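Local coordinates for protein ATP phosphoribosyltransferase (Thermotoga maritima, PDB 1O63) that probably catalyses the first step of histidine biosynthesis, joining ATP to 5-phosphoribose 1-diphosphate to give phosphoribosyl-ATP and diphosphate, at residues Leu76-Ile82 with Arg171-Asn177; Tyr19-Thr23 with Phe191-Leu195; Val90-Gly96 with Asn160-Leu164; Ile106-Phe110 with Leu130-Val134; Leu3-Lys9 with Ile40-Arg46. One frame throughout, in Å; residues are numbered along the deposited sequence.

Interaction 1. Residues Leu76-Ile82 with Arg171-Asn177; sequences LIQPFFI and RTHVVVN
The Phe80 ring carries CG1 of Val174 over the centre of one face, a CH-pi contact 3.9 Å from that methyl to the ring centroid and only 7° off the ring normal. With CG1 set between its own backbone N and carbonyl carbon (chi1 52°), Val174 also brings this methyl to 3.6 Å from CG of Pro79. At the edge of the His173 ring, ND1 donates to OE1 of Gln78 at 2.9 Å; amide and ring planes are nearly perpendicular, and the donor stands above the carbonyl plane. NE2 of the same imidazole is hydrogen-bonded to Thr66 OG1, so with Gln78 at ND1 the ring is gripped at both nitrogens. Further along, the guanidinium of Arg171 has CZ of Phe81 over one face, the two planes 44° apart. Between the backbones the pairing is sparse: Val176 N donates to Ile77 O at 2.7 Å, the return bond is weak, and three waters bridge the gap, one joining Phe80 O to Val174 N. The carbonyl of Val174 is buried without a polar partner. Strand 161-176 is bonded to strand 61-65 through His173 and Val175, while helix 185-204 packs on Phe80 and Ile82, and helices 50-55 and 178-183 both touch Leu76.

Interaction 2. Residues Tyr19-Thr23 with Phe191-Leu195; sequences YLKKT and FLEKL
Thr23 and Leu195 dominate this helix-to-helix contact, meeting through CG2 of the threonine and CD1 of the leucine at 3.6 Å. The same leucine methyl reaches CB of Tyr19 at 3.9 Å, so it is received by two residues one helical turn apart. Leu195 has CG anti to its backbone N (chi1 -177°), a setting that carries its end across to helix 13-23 although its CB does not start in that direction. In Thr23 the methyl faces the partner helix, while OG1 turns back to bond Leu20 O at 3.0 Å, satisfying the hydroxyl within its own helix. Replacing Thr23 by alanine would remove CG2 and OG1, which is likely to open a gap beside CD1 of Leu195 and cost Leu20 O its hydroxyl partner. The two helical segments run nearly perpendicular, 104° between their directions, with axes 10.2 Å apart; they are two of the helices packed on the mixed sheet, one near the start and one at the end of the chain. The chain of Lys194 reaches the backbone of Thr23, its CE 3.4 Å from Thr23 O. Elsewhere in the contact, CD2 of Leu20 comes in at the edge of the Phe191 ring, in its plane and 3.9 Å from CZ. Leu5 of strand 4-8 touches both Leu20 and Phe191, and a salt bridge from Lys22 to Asp202 ties the helices together farther along.

Interaction 3. Residues Val90-Gly96 with Asn160-Leu164; sequences VLAGPKG and NLEIL
Gly93 and Glu162 form the central pair, exchanging two backbone bonds: Glu162 N donates to Gly93 O at 2.7 Å and almost straight (172°), and Gly93 N returns one to Glu162 O at 3.1 Å. Lys95 N to Asn160 O and Leu164 N to Leu91 O extend the pairing in both directions. Leu164 lays CD1 against the backbone of Gly93, 3.8 Å from its N; a side chain at Gly93 would meet this methyl closely and also crowd CD of Pro94. Over the same face, CB of Leu164 touches CD2 of Leu91. On the face of Ala92 and Ile163, the side chains of Ile163 and Val90 cross at about a right angle, CG2 of the isoleucine 4.1 Å from CG1 of the valine. Strands 81-94 and 161-176 are long antiparallel neighbours in the central sheet, and this contact joins the end of the first to the start of the second. Near that end the aliphatic part of Lys95 crosses Glu162, CG to CB 3.5 Å, while the two charged ends do not meet: NZ of Lys95 stays 6.2 Å from OE2 of Glu162. Asn160, with positive phi, is the C-prime residue of the Schellman motif ending helix 154-158, which probably sets its carbonyl for the bond to Lys95 N. Leu156 of that helix packs against Val90, Leu161 and Ile163, and strand 145-150 borders the other edge of strand 81-94, bonded through Val90 and Ala92.

Interaction 4. Residues Ile106-Phe110 with Leu130-Val134; sequences IATKF and LKGSV
Lys109 and Val134 cross at a slant, CG of the lysine 3.6 Å from CG2 of the valine. The lysine uses its aliphatic part here: CG also passes 3.3 Å from Leu130 O, and chi2 is extended (-162°) and brings CD to 3.3 Å from Lys131 O; the chain bends only beyond that, at chi3. Val134 straddles the end of strand 104-108 with its two methyls, for CG1, anti to the backbone N, turns instead to Ala107 and packs 3.9 Å from its CB. CD1 of Leu130 meets the same CB at 3.7 Å, so two methyls from the loop converge on the small alanine side chain. A single backbone bond joins the segments, Leu130 N to Thr108 O at 2.8 Å. Thr108 points its side chain away from the loop, and its OG1 accepts from Phe110 N at 2.8 Å while also bonding Val147 O. Asp49 of the second subunit accepts from Lys131 N, placing the loop at the dimer contact. The threonine geometry is an ST turn leading into helix 111-121, and the whole joins the C-terminal end of one strand to the loop after its neighbour, within the beta-alpha-beta unit formed by strand 104-108, helix 111-121 and the parallel strand 125-129.

Interaction 5. Residues Leu3-Lys9 with Ile40-Arg46; sequences LKLAIPK and IVCFMVR
Six backbone bonds tie Leu3-Lys9 to Ile40-Arg46, alternating in donor from Val41 N on Leu3 O to Lys9 N on Val45 O; those in the middle, such as Ile7 N to Phe43 O at 2.8 Å, are nearly straight. Lys9 adds a bond from its side chain, NZ to Met44 O at 3.1 Å, approaching well above the carbonyl plane after bends at chi2, chi3 and chi4 that fold the chain back over the strand end. NZ is also bonded to Ser133 OG of the second subunit. A leucine in its place would probably leave that serine without this partner and remove a polar link between the subunits. The CB of Lys9 sits over one face of the Arg46 guanidinium, 3.8 Å from NH2. On the face of Leu5, Ile7, Cys42 and Met44, Ile7 and the selenomethionine Met44 lie side by side, CG2 to CE 3.7 Å, while CG1 of Ile7 rests on CB of Cys42. CD2 of Leu5 lies 3.9 Å from CD1 of Ile40. This face packs against helix 13-23. On the opposite face the CG of Lys4 comes to 3.9 Å from CE1 of Phe43, and the Phe43 side chain also packs on Ala140 of the second subunit. Two adjacent parallel strands, with helix 13-23 and the strands 27-30 and 34-37 in the connection between them, are consistent with the alpha/beta architecture of the periplasmic-binding-protein-like fold.

Overall arrangement
Four of the contacts reach one mixed sheet. Interactions 1 and 3 use the same two long strands, 81-94 and 161-176, at places on opposite sides of the chain's centre, 31 Å between their centres. Interaction 2 touches two neighbours directly: Tyr19 OH lies 3.4 Å from Ile82 CG2 of interaction 1, and Leu20 CD1 lies 3.7 Å from Cys42 SG of interaction 5. Interactions 3 and 4 have centres 14 Å apart, without touching. Interactions 4 and 5, centres 26 Å apart, both meet the second subunit: Ser133 in the loop of interaction 4 corresponds to the residue that binds Lys9 across the dimer. No ligand marks the active site here.

Interaction 1. Residues Leu76-Ile82 with Arg171-Asn177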
# COMPACT_ATOMS: atom_id res chain seq x y z
N LEU A 76 -7.59 -2.07 20.61
CA LEU A 76 -6.89 -3.27 20.99
C LEU A 76 -5.98 -3.13 22.20
O LEU A 76 -5.32 -2.12 22.46
CB LEU A 76 -6.09 -3.82 19.78
CG LEU A 76 -6.87 -3.87 18.47
CD1 LEU A 76 -5.92 -4.01 17.28
CD2 LEU A 76 -7.88 -5.03 18.52
N ILE A 77 -5.86 -4.24 22.92
CA ILE A 77 -5.06 -4.34 24.13
C ILE A 77 -3.62 -4.74 23.84
O ILE A 77 -3.37 -5.70 23.11
CB ILE A 77 -5.70 -5.46 25.02
CG1 ILE A 77 -7.08 -4.95 25.50
CG2 ILE A 77 -4.84 -5.86 26.18
CD1 ILE A 77 -7.94 -6.14 25.94
N GLN A 78 -2.67 -4.07 24.48
CA GLN A 78 -1.26 -4.42 24.35
C GLN A 78 -0.81 -5.04 25.68
O GLN A 78 -0.69 -4.28 26.66
CB GLN A 78 -0.39 -3.18 24.09
CG GLN A 78 -0.55 -2.58 22.70
CD GLN A 78 0.51 -1.51 22.41
OE1 GLN A 78 1.72 -1.71 22.63
NE2 GLN A 78 0.03 -0.39 21.91
N PRO A 79 -0.64 -6.35 25.75
CA PRO A 79 -0.35 -7.01 27.01
C PRO A 79 1.02 -6.66 27.53
O PRO A 79 1.22 -6.59 28.74
CB PRO A 79 -0.49 -8.50 26.71
CG PRO A 79 -0.27 -8.58 25.21
CD PRO A 79 -0.92 -7.34 24.68
N PHE A 80 2.00 -6.49 26.63
CA PHE A 80 3.36 -6.17 27.09
C PHE A 80 4.17 -5.47 26.02
O PHE A 80 3.75 -5.35 24.86
CB PHE A 80 4.04 -7.43 27.61
CG PHE A 80 4.22 -8.54 26.62
CD1 PHE A 80 5.33 -8.58 25.79
CD2 PHE A 80 3.29 -9.57 26.53
CE1 PHE A 80 5.51 -9.61 24.88
CE2 PHE A 80 3.47 -10.60 25.63
CZ PHE A 80 4.56 -10.63 24.81
N PHE A 81 5.38 -5.09 26.40
CA PHE A 81 6.32 -4.34 25.56
C PHE A 81 7.36 -5.18 24.86
O PHE A 81 8.09 -5.95 25.47
CB PHE A 81 7.01 -3.32 26.50
CG PHE A 81 7.98 -2.37 25.86
CD1 PHE A 81 9.31 -2.71 25.68
CD2 PHE A 81 7.57 -1.11 25.46
CE1 PHE A 81 10.20 -1.83 25.09
CE2 PHE A 81 8.46 -0.22 24.89
CZ PHE A 81 9.78 -0.58 24.70
N ILE A 82 7.54 -4.99 23.55
CA ILE A 82 8.59 -5.73 22.81
C ILE A 82 9.73 -4.77 22.50
O ILE A 82 9.61 -3.86 21.68
CB ILE A 82 8.02 -6.38 21.56
CG1 ILE A 82 6.85 -7.31 21.93
CG2 ILE A 82 9.11 -7.17 20.81
CD1 ILE A 82 6.08 -7.83 20.72
N ARG A 171 8.85 0.13 16.90
CA ARG A 171 9.13 -1.20 17.43
C ARG A 171 7.97 -2.13 17.02
O ARG A 171 6.96 -1.69 16.52
CB ARG A 171 9.07 -1.14 18.97
CG ARG A 171 9.87 -0.04 19.61
CD ARG A 171 9.94 -0.18 21.13
NE ARG A 171 11.10 0.55 21.65
CZ ARG A 171 11.08 1.87 21.82
NH1 ARG A 171 10.00 2.57 21.50
NH2 ARG A 171 12.17 2.46 22.29
N THR A 172 8.10 -3.39 17.41
CA THR A 172 7.02 -4.37 17.23
C THR A 172 6.13 -4.27 18.46
O THR A 172 6.63 -4.02 19.55
CB THR A 172 7.63 -5.78 17.15
OG1 THR A 172 8.58 -5.74 16.07
CG2 THR A 172 6.59 -6.84 16.90
N HIS A 173 4.81 -4.45 18.28
CA HIS A 173 3.91 -4.42 19.43
C HIS A 173 3.04 -5.70 19.36
O HIS A 173 2.83 -6.14 18.23
CB HIS A 173 2.94 -3.24 19.33
CG HIS A 173 3.58 -1.88 19.37
ND1 HIS A 173 3.63 -1.11 20.49
CD2 HIS A 173 4.23 -1.19 18.39
CE1 HIS A 173 4.30 0.02 20.22
NE2 HIS A 173 4.66 -0.01 18.95
N VAL A 174 2.62 -6.23 20.48
CA VAL A 174 1.65 -7.34 20.49
C VAL A 174 0.28 -6.75 20.85
O VAL A 174 0.19 -5.90 21.76
CB VAL A 174 2.04 -8.48 21.39
CG1 VAL A 174 2.37 -7.99 22.80
CG2 VAL A 174 0.92 -9.54 21.48
N VAL A 175 -0.75 -7.12 20.10
CA VAL A 175 -2.09 -6.57 20.29
C VAL A 175 -3.10 -7.71 20.39
O VAL A 175 -2.91 -8.74 19.72
CB VAL A 175 -2.52 -5.61 19.19
CG1 VAL A 175 -1.92 -4.22 19.42
CG2 VAL A 175 -2.19 -6.12 17.79
N VAL A 176 -4.09 -7.57 21.25
CA VAL A 176 -5.02 -8.67 21.49
C VAL A 176 -6.46 -8.22 21.24
O VAL A 176 -6.86 -7.15 21.69
CB VAL A 176 -4.90 -9.19 22.94
CG1 VAL A 176 -5.95 -10.24 23.29
CG2 VAL A 176 -3.52 -9.83 23.22
N ASN A 177 -7.24 -9.06 20.59
CA ASN A 177 -8.68 -8.79 20.42
C ASN A 177 -9.33 -8.86 21.80
O ASN A 177 -9.23 -9.86 22.51
CB ASN A 177 -9.24 -9.86 19.49
CG ASN A 177 -10.74 -9.91 19.33
OD1 ASN A 177 -11.47 -9.02 19.75
ND2 ASN A 177 -11.20 -10.98 18.68
O HOH W 1 3.52 -4.22 22.50
O HOH W 2 6.20 -3.22 22.05
O HOH W 3 10.28 -4.19 19.22

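Interaction 2. Residues Tyr19-Thr23 with Phe191-Leu195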
# COMPACT_ATOMS: atom_id res chain seq x y z
N TYR A 19 9.90 -15.63 17.22
CA TYR A 19 9.38 -15.69 18.58
C TYR A 19 8.48 -16.92 18.76
O TYR A 19 8.60 -17.64 19.76
CB TYR A 19 8.59 -14.48 19.02
CG TYR A 19 9.23 -13.12 18.99
CD1 TYR A 19 10.52 -12.90 19.42
CD2 TYR A 19 8.50 -12.03 18.52
CE1 TYR A 19 11.10 -11.63 19.36
CE2 TYR A 19 9.07 -10.77 18.47
CZ TYR A 19 10.35 -10.57 18.90
OH TYR A 19 10.88 -9.29 18.83
N LEU A 20 7.53 -17.10 17.85
CA LEU A 20 6.61 -18.24 17.95
C LEU A 20 7.38 -19.56 17.89
O LEU A 20 7.00 -20.53 18.54
CB LEU A 20 5.63 -18.20 16.76
CG LEU A 20 4.80 -16.92 16.62
CD1 LEU A 20 3.76 -17.11 15.51
CD2 LEU A 20 4.12 -16.58 17.94
N LYS A 21 8.37 -19.62 17.00
CA LYS A 21 9.23 -20.81 16.90
C LYS A 21 9.85 -21.12 18.25
O LYS A 21 9.67 -22.23 18.76
CB LYS A 21 10.29 -20.61 15.81
CG LYS A 21 11.15 -21.85 15.56
CD LYS A 21 12.42 -21.51 14.78
CE LYS A 21 13.28 -22.76 14.59
NZ LYS A 21 14.61 -22.45 13.99
N LYS A 22 10.34 -20.10 18.98
CA LYS A 22 10.91 -20.37 20.30
C LYS A 22 9.91 -20.61 21.40
O LYS A 22 10.31 -21.09 22.47
CB LYS A 22 11.88 -19.27 20.73
CG LYS A 22 12.96 -19.00 19.65
CD LYS A 22 13.84 -17.86 20.13
CE LYS A 22 15.06 -17.65 19.27
NZ LYS A 22 15.78 -16.40 19.73
N THR A 23 8.63 -20.28 21.23
CA THR A 23 7.63 -20.60 22.23
C THR A 23 7.17 -22.05 22.13
O THR A 23 6.59 -22.58 23.08
CB THR A 23 6.38 -19.70 22.20
OG1 THR A 23 5.57 -20.07 21.08
CG2 THR A 23 6.77 -18.23 22.11
N PHE A 191 -0.64 -18.34 26.87
CA PHE A 191 0.21 -18.18 25.69
C PHE A 191 1.02 -16.89 25.82
O PHE A 191 2.23 -16.87 25.58
CB PHE A 191 -0.63 -18.20 24.41
CG PHE A 191 0.16 -17.86 23.17
CD1 PHE A 191 0.93 -18.82 22.55
CD2 PHE A 191 0.15 -16.58 22.66
CE1 PHE A 191 1.68 -18.52 21.43
CE2 PHE A 191 0.89 -16.26 21.53
CZ PHE A 191 1.65 -17.23 20.92
N LEU A 192 0.40 -15.80 26.27
CA LEU A 192 1.10 -14.52 26.41
C LEU A 192 2.23 -14.59 27.44
O LEU A 192 3.24 -13.90 27.32
CB LEU A 192 0.13 -13.40 26.77
CG LEU A 192 -0.92 -13.07 25.69
CD1 LEU A 192 -1.88 -11.99 26.15
CD2 LEU A 192 -0.22 -12.68 24.39
N GLU A 193 2.08 -15.43 28.47
CA GLU A 193 3.13 -15.62 29.45
C GLU A 193 4.36 -16.29 28.82
O GLU A 193 5.46 -15.80 29.01
CB GLU A 193 2.68 -16.50 30.62
CG GLU A 193 1.66 -15.90 31.55
CD GLU A 193 1.50 -16.70 32.83
OE1 GLU A 193 2.53 -17.18 33.38
OE2 GLU A 193 0.35 -16.87 33.29
N LYS A 194 4.16 -17.41 28.14
CA LYS A 194 5.26 -18.07 27.44
C LYS A 194 5.94 -17.14 26.44
O LYS A 194 7.17 -17.11 26.33
CB LYS A 194 4.77 -19.31 26.70
CG LYS A 194 4.19 -20.39 27.58
CD LYS A 194 3.80 -21.61 26.75
CE LYS A 194 5.01 -22.22 26.07
NZ LYS A 194 4.89 -23.70 25.92
N LEU A 195 5.14 -16.40 25.67
CA LEU A 195 5.68 -15.51 24.65
C LEU A 195 6.49 -14.37 25.23
O LEU A 195 7.61 -14.10 24.75
CB LEU A 195 4.51 -14.99 23.79
CG LEU A 195 4.85 -14.10 22.61
CD1 LEU A 195 5.61 -14.89 21.55
CD2 LEU A 195 3.56 -13.50 22.02

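Interaction 3. Residues Val90-Gly96 with Asn160-Leu164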
# COMPACT_ATOMS: atom_id res chain seq x y z
N VAL A 90 10.66 9.81 10.85
CA VAL A 90 11.31 11.12 10.90
C VAL A 90 10.66 12.13 9.97
O VAL A 90 9.94 11.76 9.06
CB VAL A 90 12.81 11.01 10.52
CG1 VAL A 90 13.54 10.11 11.50
CG2 VAL A 90 13.01 10.49 9.09
N LEU A 91 10.95 13.39 10.23
CA LEU A 91 10.64 14.49 9.34
C LEU A 91 11.97 14.74 8.58
O LEU A 91 13.01 14.71 9.25
CB LEU A 91 10.27 15.77 10.10
CG LEU A 91 10.05 17.00 9.18
CD1 LEU A 91 8.76 16.81 8.42
CD2 LEU A 91 10.00 18.28 10.03
N ALA A 92 11.94 14.76 7.28
CA ALA A 92 13.16 15.01 6.49
C ALA A 92 12.88 15.98 5.35
O ALA A 92 11.77 16.17 4.87
CB ALA A 92 13.72 13.71 5.93
N GLY A 93 13.98 16.59 4.85
CA GLY A 93 13.86 17.55 3.74
C GLY A 93 15.24 17.78 3.10
O GLY A 93 16.25 17.31 3.60
N PRO A 94 15.27 18.49 2.00
CA PRO A 94 16.54 18.76 1.28
C PRO A 94 17.58 19.27 2.25
O PRO A 94 17.27 20.17 3.06
CB PRO A 94 16.13 19.83 0.28
CG PRO A 94 14.69 19.49 -0.02
CD PRO A 94 14.11 19.12 1.32
N LYS A 95 18.78 18.69 2.29
CA LYS A 95 19.76 19.17 3.25
C LYS A 95 20.13 20.64 3.00
O LYS A 95 20.43 21.03 1.88
CB LYS A 95 21.04 18.34 3.31
CG LYS A 95 21.75 18.58 4.66
CD LYS A 95 23.21 18.26 4.64
CE LYS A 95 23.51 16.82 5.03
NZ LYS A 95 24.98 16.59 5.14
N GLY A 96 20.07 21.43 4.08
CA GLY A 96 20.36 22.84 4.04
C GLY A 96 19.13 23.71 3.88
O GLY A 96 19.11 24.87 4.32
N ASN A 160 20.11 13.10 -0.73
CA ASN A 160 20.40 14.43 -0.23
C ASN A 160 19.31 15.00 0.66
O ASN A 160 19.12 16.22 0.72
CB ASN A 160 20.67 15.40 -1.40
CG ASN A 160 21.96 15.05 -2.12
OD1 ASN A 160 22.07 15.13 -3.34
ND2 ASN A 160 22.97 14.64 -1.35
N LEU A 161 18.57 14.13 1.33
CA LEU A 161 17.58 14.55 2.31
C LEU A 161 18.25 14.48 3.69
O LEU A 161 19.05 13.57 3.89
CB LEU A 161 16.33 13.66 2.29
CG LEU A 161 15.56 13.68 0.96
CD1 LEU A 161 14.37 12.75 0.97
CD2 LEU A 161 15.16 15.10 0.61
N GLU A 162 17.97 15.43 4.54
CA GLU A 162 18.51 15.44 5.90
C GLU A 162 17.38 15.14 6.89
O GLU A 162 16.25 15.59 6.66
CB GLU A 162 19.08 16.83 6.21
CG GLU A 162 19.07 17.28 7.62
CD GLU A 162 19.73 18.60 7.94
OE1 GLU A 162 19.45 19.62 7.27
OE2 GLU A 162 20.53 18.64 8.91
N ILE A 163 17.73 14.55 8.02
CA ILE A 163 16.75 14.31 9.07
C ILE A 163 16.56 15.57 9.91
O ILE A 163 17.46 16.04 10.60
CB ILE A 163 17.18 13.14 9.98
CG1 ILE A 163 17.10 11.81 9.21
CG2 ILE A 163 16.29 13.11 11.21
CD1 ILE A 163 17.74 10.64 9.94
N LEU A 164 15.37 16.17 9.81
CA LEU A 164 15.10 17.41 10.52
C LEU A 164 14.54 17.17 11.91
O LEU A 164 14.58 18.10 12.73
CB LEU A 164 14.10 18.28 9.72
CG LEU A 164 14.43 18.40 8.22
CD1 LEU A 164 13.41 19.29 7.53
CD2 LEU A 164 15.83 18.93 8.01

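Interaction 4. Residues Ile106-Phe110 with Leu130-Val134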
# COMPACT_ATOMS: atom_id res chain seq x y z
N ILE A 106 3.94 18.42 2.73
CA ILE A 106 4.61 17.23 3.25
C ILE A 106 4.02 15.98 2.57
O ILE A 106 2.82 15.75 2.74
CB ILE A 106 4.41 17.06 4.77
CG1 ILE A 106 4.66 18.39 5.50
CG2 ILE A 106 5.28 15.96 5.32
CD1 ILE A 106 4.46 18.34 7.00
N ALA A 107 4.88 15.23 1.91
CA ALA A 107 4.50 13.94 1.31
C ALA A 107 4.72 12.85 2.34
O ALA A 107 5.68 12.92 3.10
CB ALA A 107 5.42 13.62 0.12
N THR A 108 3.83 11.84 2.35
CA THR A 108 4.02 10.77 3.36
C THR A 108 3.08 9.61 3.06
O THR A 108 2.06 9.82 2.39
CB THR A 108 3.67 11.35 4.75
OG1 THR A 108 3.81 10.36 5.76
CG2 THR A 108 2.21 11.84 4.77
N LYS A 109 3.39 8.44 3.57
CA LYS A 109 2.50 7.30 3.58
C LYS A 109 1.65 7.30 4.87
O LYS A 109 0.77 6.45 5.05
CB LYS A 109 3.27 5.97 3.58
CG LYS A 109 4.24 5.82 2.43
CD LYS A 109 4.62 4.36 2.23
CE LYS A 109 5.75 3.96 3.13
NZ LYS A 109 6.38 2.67 2.72
N PHE A 110 2.04 8.16 5.80
CA PHE A 110 1.33 8.22 7.10
C PHE A 110 0.67 9.56 7.34
O PHE A 110 1.16 10.40 8.11
CB PHE A 110 2.37 7.93 8.21
CG PHE A 110 3.23 6.72 7.84
CD1 PHE A 110 4.47 6.91 7.28
CD2 PHE A 110 2.78 5.43 8.07
CE1 PHE A 110 5.29 5.83 6.96
CE2 PHE A 110 3.58 4.34 7.77
CZ PHE A 110 4.81 4.54 7.16
N LEU A 130 1.24 9.32 -0.26
CA LEU A 130 1.93 8.53 -1.29
C LEU A 130 1.93 7.08 -0.82
O LEU A 130 1.87 6.83 0.40
CB LEU A 130 3.37 9.02 -1.45
CG LEU A 130 3.58 10.38 -2.10
CD1 LEU A 130 5.06 10.73 -2.21
CD2 LEU A 130 2.93 10.41 -3.48
N LYS A 131 2.19 6.15 -1.74
CA LYS A 131 2.21 4.74 -1.38
C LYS A 131 3.62 4.22 -1.17
O LYS A 131 3.78 3.10 -0.69
CB LYS A 131 1.53 3.89 -2.46
CG LYS A 131 0.15 4.34 -2.88
CD LYS A 131 -0.92 3.56 -2.12
CE LYS A 131 -1.18 4.21 -0.77
NZ LYS A 131 -1.72 3.23 0.23
N GLY A 132 4.63 4.92 -1.64
CA GLY A 132 6.02 4.44 -1.47
C GLY A 132 6.94 5.40 -2.22
O GLY A 132 6.45 6.43 -2.70
N SER A 133 8.23 5.14 -2.18
CA SER A 133 9.23 6.00 -2.80
C SER A 133 8.99 7.47 -2.45
O SER A 133 9.17 8.39 -3.25
CB SER A 133 9.25 5.80 -4.32
OG SER A 133 9.66 4.48 -4.64
N VAL A 134 8.71 7.71 -1.16
CA VAL A 134 8.37 9.05 -0.70
C VAL A 134 9.55 9.98 -0.84
O VAL A 134 9.38 11.20 -0.95
CB VAL A 134 7.83 9.03 0.74
CG1 VAL A 134 7.39 10.42 1.17
CG2 VAL A 134 6.60 8.09 0.83

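Interaction 5. Residues Leu3-Lys9 with Ile40-Arg46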
# COMPACT_ATOMS: atom_id res chain seq x y z
N LEU A 3 -5.74 -20.93 18.99
CA LEU A 3 -5.52 -19.48 18.88
C LEU A 3 -5.27 -19.06 17.45
O LEU A 3 -4.60 -19.76 16.69
CB LEU A 3 -4.35 -19.07 19.77
CG LEU A 3 -4.60 -19.19 21.29
CD1 LEU A 3 -3.36 -18.76 22.03
CD2 LEU A 3 -5.81 -18.32 21.69
N LYS A 4 -5.81 -17.91 17.06
CA LYS A 4 -5.58 -17.41 15.69
C LYS A 4 -4.70 -16.16 15.78
O LYS A 4 -5.09 -15.24 16.50
CB LYS A 4 -6.92 -17.03 15.04
CG LYS A 4 -7.62 -18.26 14.42
CD LYS A 4 -9.08 -18.28 14.87
CE LYS A 4 -9.77 -19.56 14.42
NZ LYS A 4 -10.39 -19.41 13.07
N LEU A 5 -3.56 -16.19 15.11
CA LEU A 5 -2.64 -15.04 15.16
C LEU A 5 -2.60 -14.30 13.82
O LEU A 5 -2.62 -14.94 12.76
CB LEU A 5 -1.23 -15.52 15.53
CG LEU A 5 -0.87 -15.59 17.01
CD1 LEU A 5 -1.89 -16.35 17.82
CD2 LEU A 5 0.52 -16.21 17.19
N ALA A 6 -2.56 -12.95 13.89
CA ALA A 6 -2.46 -12.15 12.65
C ALA A 6 -1.00 -11.65 12.60
O ALA A 6 -0.62 -10.88 13.47
CB ALA A 6 -3.41 -10.96 12.73
N ILE A 7 -0.22 -12.17 11.69
CA ILE A 7 1.21 -11.92 11.57
C ILE A 7 1.51 -10.98 10.40
O ILE A 7 0.97 -11.14 9.29
CB ILE A 7 1.96 -13.25 11.37
CG1 ILE A 7 1.51 -14.36 12.31
CG2 ILE A 7 3.47 -13.05 11.43
CD1 ILE A 7 1.45 -14.04 13.78
N PRO A 8 2.26 -9.94 10.67
CA PRO A 8 2.61 -8.92 9.70
C PRO A 8 3.68 -9.35 8.71
O PRO A 8 4.81 -9.69 9.11
CB PRO A 8 3.15 -7.79 10.59
CG PRO A 8 3.83 -8.55 11.71
CD PRO A 8 2.90 -9.71 12.00
N LYS A 9 3.37 -9.38 7.42
CA LYS A 9 4.36 -9.76 6.41
C LYS A 9 5.35 -8.60 6.28
O LYS A 9 5.04 -7.47 6.66
CB LYS A 9 3.72 -10.03 5.04
CG LYS A 9 2.71 -11.17 5.01
CD LYS A 9 2.91 -12.08 3.81
CE LYS A 9 1.93 -11.79 2.70
NZ LYS A 9 0.63 -12.50 2.85
N ILE A 40 -2.76 -23.68 16.86
CA ILE A 40 -2.41 -22.36 16.36
C ILE A 40 -2.53 -22.25 14.85
O ILE A 40 -2.01 -23.07 14.10
CB ILE A 40 -1.00 -21.91 16.78
CG1 ILE A 40 -0.73 -20.50 16.21
CG2 ILE A 40 0.04 -22.88 16.26
CD1 ILE A 40 0.67 -20.00 16.49
N VAL A 41 -3.21 -21.19 14.42
CA VAL A 41 -3.31 -20.86 12.99
C VAL A 41 -2.77 -19.43 12.83
O VAL A 41 -3.18 -18.55 13.59
CB VAL A 41 -4.76 -20.91 12.53
CG1 VAL A 41 -4.95 -20.28 11.15
CG2 VAL A 41 -5.28 -22.34 12.52
N CYS A 42 -1.85 -19.25 11.89
CA CYS A 42 -1.33 -17.90 11.65
C CYS A 42 -1.87 -17.37 10.32
O CYS A 42 -1.67 -18.01 9.29
CB CYS A 42 0.21 -17.90 11.58
SG CYS A 42 1.01 -18.12 13.18
N PHE A 43 -2.52 -16.21 10.39
CA PHE A 43 -2.91 -15.51 9.15
C PHE A 43 -1.74 -14.57 8.79
O PHE A 43 -1.36 -13.75 9.63
CB PHE A 43 -4.18 -14.72 9.41
CG PHE A 43 -5.37 -15.56 9.83
CD1 PHE A 43 -6.14 -15.17 10.93
CD2 PHE A 43 -5.75 -16.66 9.13
CE1 PHE A 43 -7.25 -15.93 11.27
CE2 PHE A 43 -6.87 -17.42 9.45
CZ PHE A 43 -7.61 -17.05 10.58
N MSE A 44 -1.17 -14.73 7.61
CA MSE A 44 -0.02 -13.89 7.18
C MSE A 44 -0.54 -12.73 6.36
O MSE A 44 -1.13 -12.94 5.31
CB MSE A 44 0.94 -14.74 6.36
CG MSE A 44 1.28 -16.09 7.00
SE MSE A 44 2.25 -15.89 8.65
CE MSE A 44 3.63 -14.69 8.09
N VAL A 45 -0.53 -11.52 6.93
CA VAL A 45 -1.23 -10.39 6.32
C VAL A 45 -0.36 -9.15 6.25
O VAL A 45 0.69 -9.12 6.90
CB VAL A 45 -2.52 -10.05 7.11
CG1 VAL A 45 -3.44 -11.29 7.21
CG2 VAL A 45 -2.20 -9.56 8.53
N ARG A 46 -0.78 -8.17 5.46
CA ARG A 46 -0.02 -6.91 5.38
C ARG A 46 -0.13 -6.23 6.74
O ARG A 46 -1.18 -6.30 7.40
CB ARG A 46 -0.54 -6.02 4.29
CG ARG A 46 -0.59 -6.51 2.88
CD ARG A 46 0.72 -7.03 2.35
NE ARG A 46 1.88 -6.24 2.72
CZ ARG A 46 3.13 -6.68 2.53
NH1 ARG A 46 4.17 -5.93 2.87
NH2 ARG A 46 3.33 -7.87 1.97